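Local coordinates for putative restriction endonuclease domain-containing protein (Anabaena variabilis, PDB 3OT2) that is of uncharacterised function but belongs to the Uma2 (DUF820) family of the PD-(D/E)XK clan and is probably a restriction endonuclease-like nuclease, at residues V52-S55 with V56-P59; K180-F183 with S184-L187. One frame throughout, in Å; residues are numbered along the deposited sequence.

Interaction 1. Residues V52-S55 with V56-P59; sequences VINS and VVKP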
loop_
_atom_site.group_PDB
_atom_site.type_symbol
_atom_site.label_atom_id
_atom_site.label_comp_id
_atom_site.label_asym_id
_atom_site.label_seq_id
_atom_site.Cartn_x
_atom_site.Cartn_y
_atom_site.Cartn_z
ATOM N N VAL A 52 14.989 -17.825 9.504
ATOM C CA VAL A 52 13.905 -18.186 10.420
ATOM C C VAL A 52 12.810 -19.004 9.667
ATOM O O VAL A 52 12.407 -20.058 10.160
ATOM C CB VAL A 52 13.358 -16.930 11.132
ATOM C CG1 VAL A 52 12.059 -17.231 11.854
ATOM C CG2 VAL A 52 14.384 -16.399 12.127
ATOM N N ILE A 53 12.378 -18.559 8.473
ATOM C CA ILE A 53 11.387 -19.314 7.699
ATOM C C ILE A 53 11.912 -20.733 7.373
ATOM O O ILE A 53 11.208 -21.722 7.621
ATOM C CB ILE A 53 10.967 -18.548 6.416
ATOM C CG1 ILE A 53 10.187 -17.253 6.791
ATOM C CG2 ILE A 53 10.120 -19.457 5.478
ATOM C CD1 ILE A 53 10.149 -16.288 5.694
ATOM N N ASN A 54 13.140 -20.838 6.851
ATOM C CA ASN A 54 13.705 -22.136 6.470
ATOM C C ASN A 54 13.889 -23.063 7.677
ATOM O O ASN A 54 13.637 -24.273 7.549
ATOM C CB ASN A 54 15.012 -21.972 5.702
ATOM C CG ASN A 54 14.795 -21.717 4.231
ATOM O OD1 ASN A 54 13.806 -22.146 3.642
ATOM N ND2 ASN A 54 15.746 -21.065 3.580
ATOM N N SER A 55 14.216 -22.506 8.867
ATOM C CA SER A 55 14.356 -23.338 10.073
ATOM C C SER A 55 13.023 -24.046 10.392
ATOM O O SER A 55 13.037 -25.159 10.889
ATOM C CB SER A 55 14.824 -22.504 11.267
ATOM O OG SER A 55 13.767 -21.691 11.749
ATOM N N VAL A 56 11.896 -23.417 10.026
ATOM C CA VAL A 56 10.531 -23.916 10.233
ATOM C C VAL A 56 10.064 -24.825 9.071
ATOM O O VAL A 56 9.488 -25.883 9.343
ATOM C CB VAL A 56 9.542 -22.727 10.471
ATOM C CG1 VAL A 56 8.076 -23.201 10.513
ATOM C CG2 VAL A 56 9.885 -21.987 11.760
ATOM N N VAL A 57 10.301 -24.452 7.807
ATOM C CA VAL A 57 9.739 -25.237 6.690
ATOM C C VAL A 57 10.700 -26.203 5.961
ATOM O O VAL A 57 10.209 -27.132 5.321
ATOM C CB VAL A 57 9.043 -24.325 5.642
ATOM C CG1 VAL A 57 7.824 -23.632 6.251
ATOM C CG2 VAL A 57 10.017 -23.318 5.005
ATOM N N LYS A 58 12.022 -25.977 5.992
ATOM C CA LYS A 58 12.947 -26.822 5.237
ATOM C C LYS A 58 13.190 -28.215 5.862
ATOM O O LYS A 58 13.200 -29.156 5.070
ATOM C CB LYS A 58 14.293 -26.114 5.002
ATOM C CG LYS A 58 14.787 -26.199 3.569
ATOM C CD LYS A 58 16.055 -25.373 3.351
ATOM C CE LYS A 58 17.270 -26.202 3.619
ATOM N NZ LYS A 58 18.502 -25.468 3.275
ATOM N N PRO A 59 13.376 -28.419 7.207
ATOM C CA PRO A 59 13.672 -29.787 7.707
ATOM C C PRO A 59 12.685 -30.886 7.273
ATOM O O PRO A 59 13.150 -31.947 6.872
ATOM C CB PRO A 59 13.641 -29.629 9.227
ATOM C CG PRO A 59 14.009 -28.194 9.462
ATOM C CD PRO A 59 13.421 -27.432 8.312
#
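The carbonyl oxygen I53 O is gripped by two amides, V57 N at 2.9 Å in a helical i to i+4 bond, and V56 N at 3.0 Å in a weak, bent i to i+3 bond. Here helix 40-57 is running out. V56 N also reaches back weakly to V52 O, and that same oxygen takes the side-chain hydroxyl S55 OG at 2.7 Å, the donor tilted 22° from the carbonyl plane. With chi1 at 74°, S55 OG sits between its own backbone N and carbonyl carbon, folded back over the preceding turn. K58 N bonds to N54 O at 2.8 Å. P59, which has no amide hydrogen to give, sets its ring atom CD 3.3 Å from N54 O, so the helical bonding cannot pass on through its nitrogen. Among the side chains, I53 and V57 run alongside each other on one flank, methyl against methyl (I53 CG2 to V57 CG2, 3.9 Å). One residue further on, the methylene K58 CD passes 3.9 Å from N54 OD1, crossing the amide at a slant; the hydrogen bond of N54 OD1 goes to the backbone of A65. The I53 side packs on strand 63-67 and on W108 and I110 of strand 108-112, while V52 faces L175; this end of the helix is thus laid against the mixed sheet.

Interaction 2. Residues K180-F183 with S184-L187; sequences KDLF and SWLL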
loop_
_atom_site.group_PDB
_atom_site.type_symbol
_atom_site.label_atom_id
_atom_site.label_comp_id
_atom_site.label_asym_id
_atom_site.label_seq_id
_atom_site.Cartn_x
_atom_site.Cartn_y
_atom_site.Cartn_z
ATOM N N LYS A 180 7.798 -7.223 17.407
ATOM C CA LYS A 180 8.970 -6.918 18.236
ATOM C C LYS A 180 10.159 -7.836 17.853
ATOM O O LYS A 180 11.275 -7.334 17.709
ATOM C CB LYS A 180 8.595 -6.993 19.722
ATOM C CG LYS A 180 9.524 -7.754 20.667
ATOM C CD LYS A 180 9.333 -7.325 22.118
ATOM C CE LYS A 180 8.016 -7.753 22.729
ATOM N NZ LYS A 180 8.060 -9.119 23.347
ATOM N N ASP A 181 9.903 -9.135 17.599
ATOM C CA ASP A 181 10.939 -10.092 17.203
ATOM C C ASP A 181 11.511 -9.747 15.840
ATOM O O ASP A 181 12.729 -9.784 15.665
ATOM C CB ASP A 181 10.407 -11.544 17.179
ATOM C CG ASP A 181 10.176 -12.188 18.541
ATOM O OD1 ASP A 181 10.741 -11.693 19.539
ATOM O OD2 ASP A 181 9.420 -13.189 18.603
ATOM N N LEU A 182 10.636 -9.423 14.875
ATOM C CA LEU A 182 11.057 -9.084 13.528
ATOM C C LEU A 182 12.007 -7.881 13.523
ATOM O O LEU A 182 13.089 -7.963 12.954
ATOM C CB LEU A 182 9.822 -8.758 12.664
ATOM C CG LEU A 182 9.872 -9.075 11.163
ATOM C CD1 LEU A 182 8.523 -8.798 10.535
ATOM C CD2 LEU A 182 10.917 -8.272 10.438
ATOM N N PHE A 183 11.592 -6.763 14.121
ATOM C CA PHE A 183 12.380 -5.535 14.068
ATOM C C PHE A 183 13.553 -5.535 15.081
ATOM O O PHE A 183 14.463 -4.720 14.939
ATOM C CB PHE A 183 11.471 -4.292 14.159
ATOM C CG PHE A 183 10.514 -4.299 12.974
ATOM C CD1 PHE A 183 10.974 -4.059 11.685
ATOM C CD2 PHE A 183 9.173 -4.649 13.136
ATOM C CE1 PHE A 183 10.111 -4.157 10.578
ATOM C CE2 PHE A 183 8.311 -4.748 12.026
ATOM C CZ PHE A 183 8.788 -4.508 10.756
ATOM N N SER A 184 13.631 -6.537 15.973
ATOM C CA SER A 184 14.791 -6.706 16.859
ATOM C C SER A 184 16.015 -7.169 16.026
ATOM O O SER A 184 17.162 -7.071 16.483
ATOM C CB SER A 184 14.501 -7.713 17.973
ATOM O OG SER A 184 14.546 -9.048 17.489
ATOM N N TRP A 185 15.762 -7.679 14.800
ATOM C CA TRP A 185 16.826 -8.134 13.905
ATOM C C TRP A 185 17.666 -6.950 13.403
ATOM O O TRP A 185 18.707 -7.172 12.782
ATOM C CB TRP A 185 16.245 -8.920 12.718
ATOM C CG TRP A 185 15.454 -10.147 13.103
ATOM C CD1 TRP A 185 15.558 -10.875 14.256
ATOM C CD2 TRP A 185 14.479 -10.818 12.289
ATOM N NE1 TRP A 185 14.690 -11.948 14.217
ATOM C CE2 TRP A 185 14.018 -11.936 13.021
ATOM C CE3 TRP A 185 13.978 -10.602 10.992
ATOM C CZ2 TRP A 185 13.093 -12.844 12.495
ATOM C CZ3 TRP A 185 13.024 -11.480 10.487
ATOM C CH2 TRP A 185 12.584 -12.580 11.237
ATOM N N LEU A 186 17.233 -5.703 13.710
ATOM C CA LEU A 186 17.937 -4.465 13.394
ATOM C C LEU A 186 18.966 -4.120 14.469
ATOM O O LEU A 186 19.858 -3.285 14.237
ATOM C CB LEU A 186 16.935 -3.306 13.258
ATOM C CG LEU A 186 15.950 -3.376 12.071
ATOM C CD1 LEU A 186 14.975 -2.188 12.092
ATOM C CD2 LEU A 186 16.680 -3.414 10.744
ATOM N N LEU A 187 18.826 -4.744 15.655
ATOM C CA LEU A 187 19.686 -4.505 16.822
ATOM C C LEU A 187 21.012 -5.247 16.725
ATOM O O LEU A 187 21.064 -6.327 16.110
ATOM C CB LEU A 187 18.972 -4.890 18.136
ATOM C CG LEU A 187 17.552 -4.317 18.366
ATOM C CD1 LEU A 187 16.937 -4.913 19.617
ATOM C CD2 LEU A 187 17.545 -2.757 18.424
ATOM O OXT LEU A 187 22.002 -4.744 17.286
#
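W185 folds its indole back along the preceding turn, crossing L182 at an angle. L182 CA stands over one face of the six-membered ring, 4.0 Å from its centroid and 9° off the normal, a CH-pi contact. Farther out, L182 CD2 packs on W185 CZ3 at 3.8 Å. D181 O lies 3.2 Å above the plane on that same face, toward the rim, and the angle at W185 NE1 is too poor for a bond between them. D181 O is instead held by S184 OG at 2.7 Å, with S184 N adding weak bonds to K180 O and D181 O. CG of W185 stands beside its own backbone N (chi1 -59°), which turns the ring toward the residues before it. With the indole cut back to an alanine, L182 is likely to lose the ring over its CA and a gap to open on the side facing helix 40-57. Along the backbone the pattern shifts to i to i+3: W185 N to L182 O at 3.3 Å and L186 N to F183 O at 3.2 Å. L186 CD1 comes loosely to the rim of the F183 ring, 4.4 Å from F183 CD1. L182 and F183 pack on V147 of strand 146-150, whereas W185 rests on E48 and C49 and L186 on I45, wedging this C-terminal turn between the sheet and helix 40-57.

How the interactions relate
Both interactions are helix endings, yet they finish differently: 52-59 keeps i to i+4 bonds until P59 interrupts them, whereas 180-187 slides into i to i+3 bonds before the chain stops. Their centres lie about 18 Å apart, and they meet directly where V52 CG2 of interaction 1 packs on W185 CZ2 of interaction 2 at 3.8 Å. W185 therefore serves both, packing its ring face on L182 of the preceding segment and lying against helix 40-57. Interaction 1 joins that helix to strands 63-67 and 108-112, and interaction 2 adds strand 146-150 of the same mixed sheet. Neither contact includes a residue of the 1,4-butanediol pocket, which is lined by F15, L16 and R70 among others.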